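Local coordinates for inulin fructotransferase (Bacillus sp. snu-7, PDB 2INU), which depolymerises inulin by intramolecular fructosyl transfer, releasing the cyclic disaccharide difructose anhydride III from the chain end, at the interface of chains A and B. Sequence-based numbering; all coordinates share one arbitrary frame. Chains: chain A/B, Inulin fructotransferase.

Contact 1: the interface of chains A and B. Residues chain A 13, 53-56; chain B 64-66.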
loop_
_atom_site.group_PDB
_atom_site.type_symbol
_atom_site.label_atom_id
_atom_site.label_comp_id
_atom_site.label_asym_id
_atom_site.label_seq_id
_atom_site.Cartn_x
_atom_site.Cartn_y
_atom_site.Cartn_z
ATOM N N ASN A 13 6.615 -5.967 -29.938
ATOM C CA ASN A 13 5.756 -6.717 -29.034
ATOM C C ASN A 13 4.751 -5.816 -28.336
ATOM O O ASN A 13 4.209 -6.168 -27.276
ATOM C CB ASN A 13 6.592 -7.458 -27.991
ATOM C CG ASN A 13 7.379 -8.622 -28.594
ATOM O OD1 ASN A 13 8.464 -8.948 -28.130
ATOM N ND2 ASN A 13 6.836 -9.238 -29.640
ATOM N N ASP A 53 12.146 -20.846 -25.228
ATOM C CA ASP A 53 13.245 -20.059 -24.693
ATOM C C ASP A 53 13.233 -18.653 -25.276
ATOM O O ASP A 53 14.138 -17.860 -25.038
ATOM C CB ASP A 53 14.579 -20.751 -24.985
ATOM C CG ASP A 53 15.635 -20.428 -23.944
ATOM O OD1 ASP A 53 15.351 -20.614 -22.739
ATOM O OD2 ASP A 53 16.738 -19.987 -24.332
ATOM N N ALA A 54 12.189 -18.359 -26.039
ATOM C CA ALA A 54 12.027 -17.054 -26.653
ATOM C C ALA A 54 10.562 -16.658 -26.663
ATOM O O ALA A 54 9.957 -16.472 -27.728
ATOM C CB ALA A 54 12.583 -17.069 -28.074
ATOM N N ARG A 55 9.986 -16.546 -25.467
ATOM C CA ARG A 55 8.588 -16.138 -25.356
ATOM C C ARG A 55 8.394 -15.063 -24.285
ATOM O O ARG A 55 7.844 -15.308 -23.202
ATOM C CB ARG A 55 7.688 -17.358 -25.151
ATOM C CG ARG A 55 7.618 -18.176 -26.444
ATOM C CD ARG A 55 6.360 -19.028 -26.603
ATOM N NE ARG A 55 6.474 -20.338 -25.981
ATOM C CZ ARG A 55 5.983 -21.458 -26.501
ATOM N NH1 ARG A 55 5.344 -21.436 -27.658
ATOM N NH2 ARG A 55 6.136 -22.612 -25.865
ATOM N N PRO A 56 8.916 -13.856 -24.580
ATOM C CA PRO A 56 8.941 -12.584 -23.847
ATOM C C PRO A 56 7.540 -12.109 -23.519
ATOM O O PRO A 56 7.298 -11.506 -22.463
ATOM C CB PRO A 56 9.611 -11.642 -24.835
ATOM C CG PRO A 56 10.625 -12.510 -25.455
ATOM C CD PRO A 56 9.871 -13.805 -25.705
ATOM N N PRO B 64 8.481 -5.015 -24.642
ATOM C CA PRO B 64 8.442 -6.427 -24.257
ATOM C C PRO B 64 9.512 -7.173 -25.044
ATOM O O PRO B 64 9.550 -7.085 -26.261
ATOM C CB PRO B 64 7.028 -6.852 -24.664
ATOM C CG PRO B 64 6.242 -5.635 -24.331
ATOM C CD PRO B 64 7.117 -4.474 -24.794
ATOM N N GLY B 65 10.372 -7.912 -24.359
ATOM C CA GLY B 65 11.394 -8.647 -25.073
ATOM C C GLY B 65 12.536 -9.222 -24.271
ATOM O O GLY B 65 12.627 -9.060 -23.063
ATOM N N ASP B 66 13.405 -9.928 -24.982
ATOM C CA ASP B 66 14.583 -10.567 -24.405
ATOM C C ASP B 66 15.804 -9.722 -24.756
ATOM O O ASP B 66 16.154 -9.587 -25.934
ATOM C CB ASP B 66 14.767 -11.989 -24.965
ATOM C CG ASP B 66 13.682 -12.945 -24.502
ATOM O OD1 ASP B 66 13.204 -12.800 -23.352
ATOM O OD2 ASP B 66 13.303 -13.851 -25.271
HETATM O O HOH W 1 15.452 -15.366 -25.968
#

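Contact 2: the interface of chains A and B. Residues chain A 264, 288, 326; chain B 297, 335, 367, 369.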
loop_
_atom_site.group_PDB
_atom_site.type_symbol
_atom_site.label_atom_id
_atom_site.label_comp_id
_atom_site.label_asym_id
_atom_site.label_seq_id
_atom_site.Cartn_x
_atom_site.Cartn_y
_atom_site.Cartn_z
ATOM N N ARG A 264 -2.999 -19.362 8.563
ATOM C CA ARG A 264 -1.932 -18.382 8.693
ATOM C C ARG A 264 -2.054 -17.173 7.773
ATOM O O ARG A 264 -1.064 -16.746 7.173
ATOM C CB ARG A 264 -0.578 -19.032 8.432
ATOM C CG ARG A 264 -0.194 -20.100 9.409
ATOM C CD ARG A 264 -0.004 -21.416 8.694
ATOM N NE ARG A 264 -0.292 -22.523 9.593
ATOM C CZ ARG A 264 -0.646 -23.741 9.208
ATOM N NH1 ARG A 264 -0.756 -24.026 7.926
ATOM N NH2 ARG A 264 -0.917 -24.666 10.116
ATOM N N GLU A 288 -4.990 -20.345 12.827
ATOM C CA GLU A 288 -3.892 -19.409 13.030
ATOM C C GLU A 288 -3.859 -18.108 12.222
ATOM O O GLU A 288 -2.815 -17.719 11.698
ATOM C CB GLU A 288 -2.581 -20.188 12.845
ATOM C CG GLU A 288 -2.466 -21.336 13.841
ATOM C CD GLU A 288 -1.707 -22.548 13.312
ATOM O OE1 GLU A 288 -0.641 -22.366 12.692
ATOM O OE2 GLU A 288 -2.182 -23.685 13.525
ATOM N N ASN A 326 -6.836 -21.170 17.083
ATOM C CA ASN A 326 -5.720 -20.254 17.265
ATOM C C ASN A 326 -5.682 -18.955 16.480
ATOM O O ASN A 326 -4.610 -18.474 16.124
ATOM C CB ASN A 326 -4.415 -21.021 17.046
ATOM C CG ASN A 326 -4.082 -21.933 18.202
ATOM O OD1 ASN A 326 -3.734 -21.465 19.291
ATOM N ND2 ASN A 326 -4.188 -23.241 17.980
ATOM N N ARG B 297 5.530 -16.710 10.830
ATOM C CA ARG B 297 5.461 -18.154 10.707
ATOM C C ARG B 297 6.799 -18.798 10.416
ATOM O O ARG B 297 7.396 -18.604 9.359
ATOM C CB ARG B 297 4.442 -18.535 9.625
ATOM C CG ARG B 297 4.700 -19.869 8.933
ATOM C CD ARG B 297 4.720 -21.015 9.904
ATOM N NE ARG B 297 4.138 -22.223 9.331
ATOM C CZ ARG B 297 3.532 -23.167 10.044
ATOM N NH1 ARG B 297 3.427 -23.046 11.360
ATOM N NH2 ARG B 297 3.024 -24.229 9.436
ATOM N N ALA B 335 3.280 -18.455 14.514
ATOM C CA ALA B 335 2.871 -19.819 14.167
ATOM C C ALA B 335 4.152 -20.608 13.937
ATOM O O ALA B 335 4.833 -20.440 12.928
ATOM C CB ALA B 335 2.028 -19.808 12.907
ATOM N N HIS B 367 0.484 -13.650 20.339
ATOM C CA HIS B 367 -0.062 -14.997 20.381
ATOM C C HIS B 367 0.886 -16.009 19.740
ATOM O O HIS B 367 1.323 -15.830 18.596
ATOM C CB HIS B 367 -1.416 -15.047 19.669
ATOM C CG HIS B 367 -2.115 -16.352 19.791
ATOM N ND1 HIS B 367 -2.786 -16.954 18.750
ATOM C CD2 HIS B 367 -2.275 -17.191 20.861
ATOM C CE1 HIS B 367 -3.322 -18.086 19.158
ATOM N NE2 HIS B 367 -3.027 -18.250 20.430
ATOM N N VAL B 369 1.614 -20.098 18.721
ATOM C CA VAL B 369 1.020 -21.388 18.443
ATOM C C VAL B 369 2.184 -22.243 18.005
ATOM O O VAL B 369 2.855 -21.923 17.022
ATOM C CB VAL B 369 0.020 -21.329 17.275
ATOM C CG1 VAL B 369 -0.708 -22.658 17.152
ATOM C CG2 VAL B 369 -0.955 -20.191 17.477
HETATM O O HOH W 2 1.528 -23.923 13.055
#

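Contact 1: the interface of chains A and B
B:Gly65 runs almost fully extended (phi 166°, psi 177°) as it opens strand 65-69, and it meets A:Pro56 of a chain A loop that has no regular structure. The enzyme folds as a right-handed parallel beta-helix, and this contact lies near its N-terminal end. The pyrrolidine ring of A:Pro56 wedges against the strand. Its CB rests on the B:Gly65 CA at 3.5 Å, slightly tight for two carbons. With no side chain on the glycine, the ring can come right up to the strand.

The same ring meets the carboxylate of B:Asp66 at about a right angle. The A:Pro56 CG points at the B:Asp66 CG, 3.2 Å away, with both B:Asp66 carboxylate oxygens also near A:Pro56 CG. This packing is very close, and its exact spacing should carry little weight. The A:Pro56 CD lies 3.5 Å from the B:Asp66 OD2. B:Asp66 has CG anti to its own carbonyl carbon (chi1 -68°), which turns the carboxylate toward chain A. There the B:Asp66 OD2 takes a water at 2.7 Å. That water also lies 3.0 Å from the A:Asp53 backbone O, and so ties the A:Asp53 carbonyl to the carboxylate.

At the other end of the patch, A:Asn13 packs against B:Pro64. The A:Asn13 CB touches the B:Pro64 CB at 3.4 Å. The A:Asn13 backbone O sits 3.6 Å from the B:Pro64 CG. The modelled A:Asn13 OD1 lies 2.9 Å from the B:Pro64 O. Both atoms can only accept, so this amide orientation is doubtful. Turned over, the amide could offer its ND2 to the B:Pro64 carbonyl.

Contact 2: the interface of chains A and B
A:Arg264 and B:Arg297 meet face to face across the interface. Their guanidinium planes are 14° apart. The B:Arg297 NH2 lies over the centre of the A:Arg264 group, 3.7 Å from its CZ. In return, the A:Arg264 NE sits over the rim of the B:Arg297 group.

The polar contacts gather on A:Glu288. The A:Arg264 NE makes a salt bridge and hydrogen bond to the A:Glu288 OE1 at 3.1 Å. The carboxylate oxygen lies in the guanidinium plane, but the donor reaches it from above the carboxylate plane, 53° out. The same A:Glu288 OE1 holds a water at 2.7 Å. The B:Arg297 NH1 reaches that water, also at 2.7 Å, so this link to chain B runs through the water. B:Arg297 NH1 also makes a weak bond to the B:Ala335 O at 3.4 Å, which may help steady its guanidinium. The carboxylate, bonded to one arginine and water-linked to the other, may offset part of the repulsion between them.

Apolar packing joins B:Val369 to A:Asn326. The B:Val369 CG2 touches the A:Asn326 CB at 3.6 Å, and CG1 lies against the amide.

Close carbon-oxygen contacts add to this. The B:Ala335 methyl faces the A:Glu288 OE1. B:His367 has CG anti to its backbone N (chi1 -174°), and its ring edge faces A:Asn326. The B:His367 CE1 is 3.3 Å from the A:Asn326 backbone O.

The three chain A residues sit in loops between successive strands, each in the left-handed helical backbone conformation (positive phi). They face the parallel strands 295-299, 332-337 and 366-370 of chain B, so loops at the edge of one beta-helix pack on strands of its neighbour.

Contact 1 and contact 2 are parts of one interface between chains A and B, with their C-alpha centres about 42 Å apart. They share no residue and no strand. Contact 1 uses N-terminal segments of both chains, while contact 2 uses strands and loops much nearer the C-terminus. The two beta-helices lie side by side and touch at well-separated points along their length, which should limit tilting between them. Each chain brings different residues to the interface, as expected if the three copies of the deposited assembly close a ring. The trimer is probably the working form.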